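Local coordinates for protein threonine--tRNA ligase catalytic subunit (Aeropyrum pernix, PDB 3A32) that probably attaches threonine to tRNA(Thr) after activating it with ATP, as a zinc-dependent class II synthetase that lacks an editing domain of its own, at residues L359-I363 with A435-V439. Numbering follows the deposited sequence.
Sequences LASSI and AADAV
Ile363 and Ala438 meet where two helices of the anticodon-binding domain cross on its mixed beta-sheet. Helix 353-369 follows strand 341-347 and leads into strand 373-380, a beta-alpha-beta crossover, presumably right-handed as is usual, while helix 435-457 starts just after the edge strand 424-431. Within the two short segments the axes come within 9.3 Å and their N-to-C directions differ by 51°.

The side-chain contacts are apolar. Ile363 sends CG1 back beside its own backbone N (chi1 -68°), and with the chain extended from there, the tip of that branch reaches the methyl of Ala438: CD1 of Ile363 lies 3.9 Å from CB of Ala438. Leu413 of strand 412-419 touches both residues, and Ile403 of strand 399-403 touches Ile363, so this end of the contact lies on the sheet. One turn earlier, Leu359 turns CG anti to its backbone N (chi1 -168°), and its CD1 reaches the start of the other helix, 4.0 Å from CA of Ala435. Tyr432 packs against Leu359 and Ala438.

Toward the solvent side the contact is made by two small, partly exposed residues. The CB atoms of Ser362 and Ala435 face each other at 3.6 Å, so the serine side chain takes part through its CB. Its hydroxyl is turned along its own helix and hydrogen-bonds Asp358 O, one turn back.

Val439 packs its side chain on the backbone of the facing helix, and it is here that the two backbones come nearest, with CA of Ile363 5.6 Å from CA of Val439. A single methyl does the touching, in van der Waals contact: Val439 CG2 rests 3.7 Å from Ile363 CA and equally near Ile363 O.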
loop_
_atom_site.group_PDB
_atom_site.type_symbol
_atom_site.label_atom_id
_atom_site.label_comp_id
_atom_site.label_asym_id
_atom_site.label_seq_id
_atom_site.Cartn_x
_atom_site.Cartn_y
_atom_site.Cartn_z
ATOM N N LEU A 359 -3.659 26.906 -23.517
ATOM C CA LEU A 359 -3.463 25.517 -23.938
ATOM C C LEU A 359 -2.691 24.671 -22.906
ATOM O O LEU A 359 -3.165 23.610 -22.488
ATOM C CB LEU A 359 -2.837 25.422 -25.353
ATOM C CG LEU A 359 -2.845 24.027 -26.023
ATOM C CD1 LEU A 359 -4.239 23.446 -26.186
ATOM C CD2 LEU A 359 -2.068 24.003 -27.373
ATOM N N ALA A 360 -1.521 25.154 -22.492
ATOM C CA ALA A 360 -0.669 24.480 -21.502
ATOM C C ALA A 360 -1.410 24.201 -20.191
ATOM O O ALA A 360 -1.469 23.064 -19.706
ATOM C CB ALA A 360 0.605 25.324 -21.234
ATOM N N SER A 361 -1.965 25.262 -19.632
ATOM C CA SER A 361 -2.775 25.222 -18.443
ATOM C C SER A 361 -3.964 24.238 -18.543
ATOM O O SER A 361 -4.169 23.403 -17.640
ATOM C CB SER A 361 -3.223 26.672 -18.126
ATOM O OG SER A 361 -4.171 26.715 -17.076
ATOM N N SER A 362 -4.737 24.302 -19.633
ATOM C CA SER A 362 -5.838 23.344 -19.812
ATOM C C SER A 362 -5.377 21.891 -19.974
ATOM O O SER A 362 -5.956 20.981 -19.371
ATOM C CB SER A 362 -6.687 23.712 -20.987
ATOM O OG SER A 362 -7.322 24.919 -20.720
ATOM N N ILE A 363 -4.350 21.666 -20.797
ATOM C CA ILE A 363 -3.763 20.315 -20.908
ATOM C C ILE A 363 -3.309 19.834 -19.522
ATOM O O ILE A 363 -3.654 18.742 -19.121
ATOM C CB ILE A 363 -2.596 20.228 -21.952
ATOM C CG1 ILE A 363 -3.135 20.428 -23.391
ATOM C CG2 ILE A 363 -1.819 18.871 -21.803
ATOM C CD1 ILE A 363 -2.038 20.653 -24.478
ATOM N N ALA A 435 -8.123 21.807 -26.534
ATOM C CA ALA A 435 -7.486 21.320 -25.298
ATOM C C ALA A 435 -7.925 19.916 -24.904
ATOM O O ALA A 435 -7.104 19.073 -24.620
ATOM C CB ALA A 435 -7.725 22.311 -24.133
ATOM N N ALA A 436 -9.225 19.691 -24.886
ATOM C CA ALA A 436 -9.828 18.416 -24.507
ATOM C C ALA A 436 -9.383 17.272 -25.380
ATOM O O ALA A 436 -9.135 16.170 -24.898
ATOM C CB ALA A 436 -11.361 18.539 -24.576
ATOM N N ASP A 437 -9.342 17.529 -26.680
ATOM C CA ASP A 437 -8.903 16.572 -27.654
ATOM C C ASP A 437 -7.396 16.269 -27.497
ATOM O O ASP A 437 -6.968 15.106 -27.621
ATOM C CB ASP A 437 -9.205 17.111 -29.052
ATOM C CG ASP A 437 -9.081 16.053 -30.102
ATOM O OD1 ASP A 437 -9.823 15.021 -29.998
ATOM O OD2 ASP A 437 -8.224 16.232 -31.003
ATOM N N ALA A 438 -6.601 17.306 -27.244
ATOM C CA ALA A 438 -5.198 17.139 -26.889
ATOM C C ALA A 438 -5.035 16.254 -25.645
ATOM O O ALA A 438 -4.197 15.356 -25.647
ATOM C CB ALA A 438 -4.462 18.533 -26.705
ATOM N N VAL A 439 -5.818 16.507 -24.593
ATOM C CA VAL A 439 -5.733 15.694 -23.364
ATOM C C VAL A 439 -6.052 14.227 -23.689
ATOM O O VAL A 439 -5.364 13.314 -23.218
ATOM C CB VAL A 439 -6.633 16.252 -22.207
ATOM C CG1 VAL A 439 -6.807 15.214 -21.029
ATOM C CG2 VAL A 439 -6.094 17.616 -21.715
#